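Local atomic coordinates of CTP:phosphocholine Cytidylyltransferase (PDB entry 1JYK), a protein that catalyses the transfer of a cytidylyl group from CTP to phosphocholine, forming CDP-choline and releasing pyrophosphate. Residues Ile30-Leu35 and Ile74-Gly79; Val97-Tyr102 and Leu111-Glu116; Pro47-Gln52 and Glu83-Leu88. All blocks are in the same frame, centred on the assembly; numbering follows the deposited sequence.

Interaction 1: Ile30-Leu35 and Ile74-Gly79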
loop_
_atom_site.group_PDB
_atom_site.type_symbol
_atom_site.label_atom_id
_atom_site.label_comp_id
_atom_site.label_asym_id
_atom_site.label_seq_id
_atom_site.Cartn_x
_atom_site.Cartn_y
_atom_site.Cartn_z
ATOM N N ILE A 30 -1.384 0.644 6.680
ATOM C CA ILE A 30 -2.342 0.908 5.616
ATOM C C ILE A 30 -2.318 2.399 5.291
ATOM O O ILE A 30 -2.520 3.248 6.169
ATOM C CB ILE A 30 -3.780 0.477 6.022
ATOM C CG1 ILE A 30 -3.775 -0.995 6.448
ATOM C CG2 ILE A 30 -4.745 0.693 4.857
ATOM C CD1 ILE A 30 -5.142 -1.534 6.851
ATOM N N LEU A 31 -2.053 2.712 4.028
ATOM C CA LEU A 31 -1.984 4.097 3.581
ATOM C C LEU A 31 -3.371 4.588 3.182
ATOM O O LEU A 31 -3.879 4.242 2.115
ATOM C CB LEU A 31 -1.012 4.211 2.400
ATOM C CG LEU A 31 0.389 3.633 2.629
ATOM C CD1 LEU A 31 1.199 3.720 1.338
ATOM C CD2 LEU A 31 1.085 4.384 3.747
ATOM N N ALA A 32 -3.979 5.402 4.044
ATOM C CA ALA A 32 -5.320 5.914 3.795
ATOM C C ALA A 32 -5.477 7.420 4.071
ATOM O O ALA A 32 -6.568 7.871 4.422
ATOM C CB ALA A 32 -6.323 5.123 4.650
ATOM N N ALA A 33 -4.412 8.200 3.891
ATOM C CA ALA A 33 -4.482 9.636 4.164
ATOM C C ALA A 33 -4.832 10.551 2.987
ATOM O O ALA A 33 -5.351 11.650 3.190
ATOM C CB ALA A 33 -3.170 10.095 4.790
ATOM N N GLY A 34 -4.555 10.095 1.769
ATOM C CA GLY A 34 -4.794 10.902 0.578
ATOM C C GLY A 34 -6.198 11.373 0.240
ATOM O O GLY A 34 -7.195 10.857 0.748
ATOM N N LEU A 35 -6.265 12.356 -0.654
ATOM C CA LEU A 35 -7.529 12.935 -1.091
ATOM C C LEU A 35 -8.366 12.048 -2.027
ATOM O O LEU A 35 -9.590 12.201 -2.098
ATOM C CB LEU A 35 -7.267 14.286 -1.767
ATOM C CG LEU A 35 -6.663 15.374 -0.872
ATOM C CD1 LEU A 35 -5.976 16.424 -1.727
ATOM C CD2 LEU A 35 -7.753 16.006 -0.036
ATOM N N ILE A 74 -1.974 -3.339 13.565
ATOM C CA ILE A 74 -2.309 -2.579 12.371
ATOM C C ILE A 74 -2.297 -1.070 12.602
ATOM O O ILE A 74 -2.954 -0.554 13.512
ATOM C CB ILE A 74 -3.697 -3.025 11.844
ATOM C CG1 ILE A 74 -3.658 -4.526 11.533
ATOM C CG2 ILE A 74 -4.096 -2.209 10.612
ATOM C CD1 ILE A 74 -5.017 -5.156 11.434
ATOM N N ILE A 75 -1.533 -0.375 11.766
ATOM C CA ILE A 75 -1.399 1.073 11.833
ATOM C C ILE A 75 -1.981 1.674 10.559
ATOM O O ILE A 75 -1.624 1.269 9.449
ATOM C CB ILE A 75 0.090 1.500 11.954
ATOM C CG1 ILE A 75 0.737 0.804 13.160
ATOM C CG2 ILE A 75 0.196 3.012 12.096
ATOM C CD1 ILE A 75 2.254 0.951 13.230
ATOM N N ILE A 76 -2.889 2.631 10.712
ATOM C CA ILE A 76 -3.500 3.266 9.560
ATOM C C ILE A 76 -3.106 4.734 9.492
ATOM O O ILE A 76 -3.292 5.478 10.458
ATOM C CB ILE A 76 -5.038 3.159 9.611
ATOM C CG1 ILE A 76 -5.448 1.701 9.822
ATOM C CG2 ILE A 76 -5.643 3.715 8.330
ATOM C CD1 ILE A 76 -6.940 1.494 9.891
ATOM N N ILE A 77 -2.539 5.143 8.361
ATOM C CA ILE A 77 -2.159 6.530 8.165
ATOM C C ILE A 77 -3.402 7.263 7.656
ATOM O O ILE A 77 -3.914 6.959 6.579
ATOM C CB ILE A 77 -1.027 6.677 7.121
ATOM C CG1 ILE A 77 0.124 5.716 7.440
ATOM C CG2 ILE A 77 -0.540 8.120 7.103
ATOM C CD1 ILE A 77 0.601 5.772 8.882
ATOM N N VAL A 78 -3.886 8.225 8.437
ATOM C CA VAL A 78 -5.072 8.986 8.063
ATOM C C VAL A 78 -4.741 10.461 7.876
ATOM O O VAL A 78 -3.717 10.947 8.369
ATOM C CB VAL A 78 -6.203 8.845 9.139
ATOM C CG1 VAL A 78 -6.556 7.377 9.334
ATOM C CG2 VAL A 78 -5.764 9.464 10.469
ATOM N N GLY A 79 -5.608 11.165 7.156
ATOM C CA GLY A 79 -5.404 12.582 6.915
ATOM C C GLY A 79 -6.714 13.224 6.505
ATOM O O GLY A 79 -7.402 13.843 7.324
HETATM O O HOH W 1 -7.679 9.910 5.911
#

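Interaction 2: Val97-Tyr102 and Leu111-Glu116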
loop_
_atom_site.group_PDB
_atom_site.type_symbol
_atom_site.label_atom_id
_atom_site.label_comp_id
_atom_site.label_asym_id
_atom_site.label_seq_id
_atom_site.Cartn_x
_atom_site.Cartn_y
_atom_site.Cartn_z
ATOM N N VAL A 97 -2.634 7.068 12.740
ATOM C CA VAL A 97 -1.552 8.051 12.736
ATOM C C VAL A 97 -1.916 9.169 11.759
ATOM O O VAL A 97 -2.076 8.938 10.553
ATOM C CB VAL A 97 -0.212 7.413 12.330
ATOM C CG1 VAL A 97 0.887 8.466 12.305
ATOM C CG2 VAL A 97 0.142 6.313 13.305
ATOM N N PHE A 98 -2.051 10.379 12.289
ATOM C CA PHE A 98 -2.430 11.538 11.490
ATOM C C PHE A 98 -1.294 12.146 10.680
ATOM O O PHE A 98 -0.244 12.480 11.215
ATOM C CB PHE A 98 -3.035 12.609 12.408
ATOM C CG PHE A 98 -3.471 13.859 11.692
ATOM C CD1 PHE A 98 -3.350 15.099 12.306
ATOM C CD2 PHE A 98 -4.008 13.799 10.410
ATOM C CE1 PHE A 98 -3.758 16.260 11.655
ATOM C CE2 PHE A 98 -4.420 14.956 9.748
ATOM C CZ PHE A 98 -4.294 16.187 10.372
ATOM N N ASN A 99 -1.521 12.282 9.380
ATOM C CA ASN A 99 -0.551 12.885 8.478
ATOM C C ASN A 99 -1.153 14.217 8.032
ATOM O O ASN A 99 -1.996 14.259 7.133
ATOM C CB ASN A 99 -0.316 11.992 7.260
ATOM C CG ASN A 99 0.529 12.675 6.198
ATOM O OD1 ASN A 99 0.984 13.802 6.388
ATOM N ND2 ASN A 99 0.746 11.995 5.074
ATOM N N ASP A 100 -0.723 15.305 8.663
ATOM C CA ASP A 100 -1.261 16.616 8.328
ATOM C C ASP A 100 -0.767 17.176 6.997
ATOM O O ASP A 100 -1.260 18.203 6.529
ATOM C CB ASP A 100 -0.976 17.606 9.457
ATOM C CG ASP A 100 0.484 17.950 9.570
ATOM O OD1 ASP A 100 0.858 19.078 9.191
ATOM O OD2 ASP A 100 1.256 17.097 10.041
ATOM N N LYS A 101 0.199 16.510 6.380
ATOM C CA LYS A 101 0.701 16.972 5.090
ATOM C C LYS A 101 0.093 16.130 3.974
ATOM O O LYS A 101 0.569 16.152 2.843
ATOM C CB LYS A 101 2.229 16.863 5.032
ATOM C CG LYS A 101 2.947 17.308 6.295
ATOM C CD LYS A 101 2.479 18.673 6.754
ATOM C CE LYS A 101 2.789 19.732 5.720
ATOM N NZ LYS A 101 3.786 20.705 6.234
ATOM N N TYR A 102 -0.966 15.396 4.296
ATOM C CA TYR A 102 -1.611 14.530 3.321
ATOM C C TYR A 102 -1.955 15.246 2.021
ATOM O O TYR A 102 -2.011 14.628 0.956
ATOM C CB TYR A 102 -2.878 13.919 3.923
ATOM C CG TYR A 102 -4.017 14.900 4.074
ATOM C CD1 TYR A 102 -4.229 15.565 5.280
ATOM C CD2 TYR A 102 -4.891 15.152 3.013
ATOM C CE1 TYR A 102 -5.283 16.456 5.431
ATOM C CE2 TYR A 102 -5.952 16.043 3.151
ATOM C CZ TYR A 102 -6.138 16.690 4.364
ATOM O OH TYR A 102 -7.180 17.572 4.518
ATOM N N LEU A 111 4.686 7.297 4.975
ATOM C CA LEU A 111 5.546 6.240 5.478
ATOM C C LEU A 111 6.599 6.821 6.427
ATOM O O LEU A 111 7.009 6.153 7.380
ATOM C CB LEU A 111 6.232 5.501 4.325
ATOM C CG LEU A 111 7.033 4.255 4.732
ATOM C CD1 LEU A 111 6.144 3.270 5.480
ATOM C CD2 LEU A 111 7.609 3.601 3.491
ATOM N N TYR A 112 7.041 8.053 6.169
ATOM C CA TYR A 112 8.035 8.689 7.040
ATOM C C TYR A 112 7.546 8.707 8.492
ATOM O O TYR A 112 8.298 8.383 9.418
ATOM C CB TYR A 112 8.321 10.131 6.604
ATOM C CG TYR A 112 9.307 10.813 7.527
ATOM C CD1 TYR A 112 10.679 10.585 7.396
ATOM C CD2 TYR A 112 8.871 11.604 8.591
ATOM C CE1 TYR A 112 11.600 11.117 8.305
ATOM C CE2 TYR A 112 9.782 12.143 9.514
ATOM C CZ TYR A 112 11.148 11.890 9.364
ATOM O OH TYR A 112 12.064 12.392 10.275
ATOM N N LEU A 113 6.276 9.074 8.674
ATOM C CA LEU A 113 5.667 9.158 10.000
ATOM C C LEU A 113 5.719 7.856 10.800
ATOM O O LEU A 113 5.665 7.884 12.025
ATOM C CB LEU A 113 4.219 9.638 9.872
ATOM C CG LEU A 113 4.088 11.073 9.348
ATOM C CD1 LEU A 113 2.658 11.338 8.901
ATOM C CD2 LEU A 113 4.501 12.052 10.439
ATOM N N VAL A 114 5.830 6.719 10.120
ATOM C CA VAL A 114 5.900 5.433 10.814
ATOM C C VAL A 114 7.113 4.627 10.360
ATOM O O VAL A 114 7.125 3.398 10.448
ATOM C CB VAL A 114 4.613 4.588 10.569
ATOM C CG1 VAL A 114 3.426 5.242 11.255
ATOM C CG2 VAL A 114 4.347 4.451 9.072
ATOM N N LYS A 115 8.149 5.326 9.904
ATOM C CA LYS A 115 9.343 4.662 9.403
ATOM C C LYS A 115 9.939 3.621 10.334
ATOM O O LYS A 115 10.413 2.581 9.878
ATOM C CB LYS A 115 10.413 5.695 9.028
ATOM C CG LYS A 115 11.008 6.470 10.194
ATOM C CD LYS A 115 11.755 7.693 9.675
ATOM C CE LYS A 115 12.389 8.487 10.803
ATOM N NZ LYS A 115 13.712 7.931 11.170
ATOM N N GLU A 116 9.911 3.876 11.634
ATOM C CA GLU A 116 10.490 2.916 12.564
ATOM C C GLU A 116 9.629 1.660 12.735
ATOM O O GLU A 116 10.025 0.715 13.412
ATOM C CB GLU A 116 10.747 3.588 13.917
ATOM C CG GLU A 116 11.578 4.890 13.825
ATOM C CD GLU A 116 12.934 4.720 13.116
ATOM O OE1 GLU A 116 13.513 3.613 13.158
ATOM O OE2 GLU A 116 13.428 5.699 12.515
#

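Interaction 3: Pro47-Gln52 and Glu83-Leu88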
loop_
_atom_site.group_PDB
_atom_site.type_symbol
_atom_site.label_atom_id
_atom_site.label_comp_id
_atom_site.label_asym_id
_atom_site.label_seq_id
_atom_site.Cartn_x
_atom_site.Cartn_y
_atom_site.Cartn_z
ATOM N N PRO A 47 -13.594 9.458 2.735
ATOM C CA PRO A 47 -12.200 9.155 2.395
ATOM C C PRO A 47 -12.226 7.869 1.555
ATOM O O PRO A 47 -13.073 6.999 1.777
ATOM C CB PRO A 47 -11.526 8.973 3.755
ATOM C CG PRO A 47 -12.647 8.662 4.702
ATOM C CD PRO A 47 -13.860 9.352 4.180
ATOM N N LYS A 48 -11.320 7.741 0.595
ATOM C CA LYS A 48 -11.349 6.563 -0.257
ATOM C C LYS A 48 -11.255 5.222 0.473
ATOM O O LYS A 48 -11.830 4.236 0.013
ATOM C CB LYS A 48 -10.282 6.663 -1.353
ATOM C CG LYS A 48 -8.866 6.541 -0.889
ATOM C CD LYS A 48 -7.920 6.936 -2.007
ATOM C CE LYS A 48 -6.476 6.802 -1.564
ATOM N NZ LYS A 48 -5.559 6.717 -2.727
ATOM N N ALA A 49 -10.558 5.180 1.607
ATOM C CA ALA A 49 -10.432 3.929 2.361
ATOM C C ALA A 49 -11.772 3.502 2.950
ATOM O O ALA A 49 -11.970 2.328 3.284
ATOM C CB ALA A 49 -9.401 4.082 3.485
ATOM N N LEU A 50 -12.691 4.454 3.071
ATOM C CA LEU A 50 -14.000 4.164 3.647
ATOM C C LEU A 50 -15.146 4.101 2.628
ATOM O O LEU A 50 -16.318 4.006 3.002
ATOM C CB LEU A 50 -14.310 5.174 4.759
ATOM C CG LEU A 50 -13.323 5.137 5.940
ATOM C CD1 LEU A 50 -13.780 6.129 6.997
ATOM C CD2 LEU A 50 -13.233 3.734 6.538
ATOM N N VAL A 51 -14.808 4.158 1.343
ATOM C CA VAL A 51 -15.820 4.048 0.302
ATOM C C VAL A 51 -16.349 2.616 0.458
ATOM O O VAL A 51 -15.574 1.676 0.655
ATOM C CB VAL A 51 -15.196 4.259 -1.106
ATOM C CG1 VAL A 51 -16.086 3.656 -2.183
ATOM C CG2 VAL A 51 -15.015 5.745 -1.365
ATOM N N GLN A 52 -17.661 2.445 0.391
ATOM C CA GLN A 52 -18.238 1.118 0.572
ATOM C C GLN A 52 -18.499 0.318 -0.701
ATOM O O GLN A 52 -19.069 0.825 -1.665
ATOM C CB GLN A 52 -19.537 1.229 1.370
ATOM C CG GLN A 52 -19.409 2.093 2.608
ATOM C CD GLN A 52 -20.649 2.076 3.469
ATOM O OE1 GLN A 52 -21.506 1.202 3.335
ATOM N NE2 GLN A 52 -20.751 3.042 4.369
ATOM N N GLU A 83 -11.552 11.933 10.821
ATOM C CA GLU A 83 -12.510 11.656 11.889
ATOM C C GLU A 83 -13.451 10.488 11.574
ATOM O O GLU A 83 -14.049 9.901 12.474
ATOM C CB GLU A 83 -13.320 12.918 12.226
ATOM C CG GLU A 83 -14.161 13.467 11.079
ATOM C CD GLU A 83 -13.361 14.309 10.086
ATOM O OE1 GLU A 83 -12.196 14.668 10.383
ATOM O OE2 GLU A 83 -13.907 14.610 9.000
ATOM N N GLN A 84 -13.572 10.134 10.299
ATOM C CA GLN A 84 -14.440 9.026 9.930
ATOM C C GLN A 84 -13.803 7.680 10.258
ATOM O O GLN A 84 -14.485 6.656 10.278
ATOM C CB GLN A 84 -14.799 9.106 8.442
ATOM C CG GLN A 84 -15.714 10.295 8.122
ATOM C CD GLN A 84 -16.257 10.285 6.705
ATOM O OE1 GLN A 84 -16.534 9.226 6.135
ATOM N NE2 GLN A 84 -16.420 11.473 6.131
ATOM N N PHE A 85 -12.499 7.688 10.537
ATOM C CA PHE A 85 -11.758 6.463 10.866
ATOM C C PHE A 85 -11.767 6.103 12.359
ATOM O O PHE A 85 -11.432 4.980 12.731
ATOM C CB PHE A 85 -10.291 6.595 10.442
ATOM C CG PHE A 85 -10.075 6.599 8.954
ATOM C CD1 PHE A 85 -9.710 5.432 8.284
ATOM C CD2 PHE A 85 -10.214 7.774 8.223
ATOM C CE1 PHE A 85 -9.486 5.439 6.904
ATOM C CE2 PHE A 85 -9.991 7.789 6.843
ATOM C CZ PHE A 85 -9.627 6.618 6.186
ATOM N N ASP A 86 -12.138 7.050 13.211
ATOM C CA ASP A 86 -12.121 6.822 14.652
ATOM C C ASP A 86 -12.748 5.534 15.158
ATOM O O ASP A 86 -12.159 4.844 15.999
ATOM C CB ASP A 86 -12.752 8.012 15.367
ATOM C CG ASP A 86 -11.839 9.225 15.380
ATOM O OD1 ASP A 86 -10.601 9.049 15.392
ATOM O OD2 ASP A 86 -12.360 10.357 15.373
ATOM N N TYR A 87 -13.932 5.204 14.655
ATOM C CA TYR A 87 -14.631 3.988 15.085
ATOM C C TYR A 87 -13.822 2.692 14.932
ATOM O O TYR A 87 -14.104 1.701 15.604
ATOM C CB TYR A 87 -15.956 3.843 14.320
ATOM C CG TYR A 87 -15.813 3.245 12.929
ATOM C CD1 TYR A 87 -16.243 1.944 12.658
ATOM C CD2 TYR A 87 -15.247 3.987 11.883
ATOM C CE1 TYR A 87 -16.116 1.391 11.381
ATOM C CE2 TYR A 87 -15.115 3.446 10.606
ATOM C CZ TYR A 87 -15.551 2.150 10.359
ATOM O OH TYR A 87 -15.423 1.619 9.090
ATOM N N LEU A 88 -12.827 2.700 14.043
ATOM C CA LEU A 88 -12.013 1.513 13.801
ATOM C C LEU A 88 -11.120 1.129 14.972
ATOM O O LEU A 88 -10.717 -0.023 15.095
ATOM C CB LEU A 88 -11.157 1.705 12.539
ATOM C CG LEU A 88 -11.905 1.854 11.205
ATOM C CD1 LEU A 88 -10.932 2.348 10.138
ATOM C CD2 LEU A 88 -12.530 0.518 10.787
#

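Interaction 1: Ile30-Leu35 and Ile74-Gly79
I30 meets I75 and I77 through a straight pair of parallel-sheet bonds: its N donates to I75 O at 2.8 Å, and its O receives I77 N at 2.9 Å, both with N-H...O angles near 165°. The strand axes run in the same direction, 4.8 Å apart at closest. On the I30/I76 face the packing is dense. I76 keeps CG1 beside its backbone N (chi1 -52°), which leaves CG2 anti to that N and 4.0 Å from A32 CB. The I30 and I74 side chains cross at a slant, I30 CD1 touching I74 CG2 at 4.0 Å; helix 58-68 covers this layer through I59. The other face holds L31 and I77 side by side, with L31 CD2 4.0 Å from I77 CG1, and S110 lies against both.

Toward the C-terminal end the regular bonding gives way. The bond from A32 N to I77 O is bent to 136°, and a water donates to A32 O and accepts from G79 N at 2.7 Å, although A33 CA stays 4.0 Å from V78 CA. The A32-A33-G34 sequence opens the glycine-rich signature that in nucleotidyltransferases probably wraps the nucleotide. Two near-straight backbone bonds between buried, isoleucine-rich strands thus contrast with a bent bond and a water bridge.

Interaction 2: Val97-Tyr102 and Leu111-Glu116
L113 and N99 are brought together by their torsions: L113 CG sits beside its own backbone N (chi1 -66°) and the chain then runs extended (chi2 165°), so that CD1 reaches N99 CB at 3.5 Å. The two side chains cross at about a right angle, and the same methyl lies 3.9 Å from F98 O. V97 turns CG2 away from its carbonyl carbon, and that methyl meets V114 CG1 at 4.0 Å; CG1 of V97 is the branch on the L113 side, 4.3 Å from L113 CB. The contact joins strand 95-98, which pairs with strand 74-78 in the Rossmann-like core of the nucleotidyltransferase fold, to the region of helix 108-112 and the type I turn from Y112 to K115. The strand side ends in a second type I turn, from N99 to Y102, stiffened by an Asx turn: N99 OD1 accepts K101 N at 2.8 Å, with the donor 38° out of the carbonyl plane. The amide's other end, ND2, bonds S110 OG, so both halves of the N99 side chain are fixed while L113 CD1 rests on its CB. V97 and V114 both continue inward onto I77; L113 is partly exposed.

Interaction 3: Pro47-Gln52 and Glu83-Leu88
L50 and F85 form the centre of this contact. L50 CD1 stands over the middle of the F85 ring, 4.0 Å from the centroid and only 5° off the ring normal, which meets the definition of a CH-pi contact. Its CG lies beside the backbone N (chi1 -62°) with an extended chi2, and this points the isobutyl group away from the 48-50 3-10 segment into the opposing segment. There its two methyls divide the work. CD1 also reaches back to the Q84 backbone, 3.4 Å from Q84 O, and CD2 turns to the edge of the Y87 ring, near its plane and 4.0 Å from Y87 OH. That hydroxyl has its polar partner in E60.

Around F85 the other neighbours come from different directions. A49 CB approaches the rim near the ring plane, 3.7 Å from F85 CE1, whereas P47 slides past obliquely with CG 3.5 Å from F85 CE2. F85 itself lies against A32 and V78, so the ring joins the loop to the central sheet.

P47 is also met by Q84, whose extended side chain brings OE1 to 3.3 Å from P47 CD; Q84 NE2 is held by N45 O. The 3-10 segment shows in the bond from L50 N to P47 O at 2.9 Å. Residues 47-51 read P-K-A-L-V, which resembles the PKPL-type signature of nucleotidyltransferases. K48 leaves the contact at its CB, and its NZ forms a salt bridge with D127. Here the loop packs against the segment leading into helix 87-92.

Apart from the oxygens of Q84 and Y87 touching carbon, the junction is made by apolar groups. Its hold therefore rests on shape and on burial of the ring, with Q84 NE2 bonded to N45 O and Y87 OH to E60 OE2.

How the interactions relate
Interactions 1 and 3 are buried, while interaction 2 is only partly so, with exposed F98 at its margin. Interaction 1 is the one built on backbone hydrogen bonds across its segments; the other two depend on side-chain packing. Strand 74-78 takes part in both links: I76 O and V78 O probably accept V97 N and N99 N, at 2.9 and 2.8 Å, so interaction 2 extends the same sheet. Toward interaction 3 the connection is apolar instead, with V78 CG1 3.6 Å from F85 CG and, as a second route from strand 27-32, A32 CB 3.5 Å from A49 CB. Interactions 2 and 3 do not touch; their centres are about 17 Å apart, with interaction 1 in contact with both.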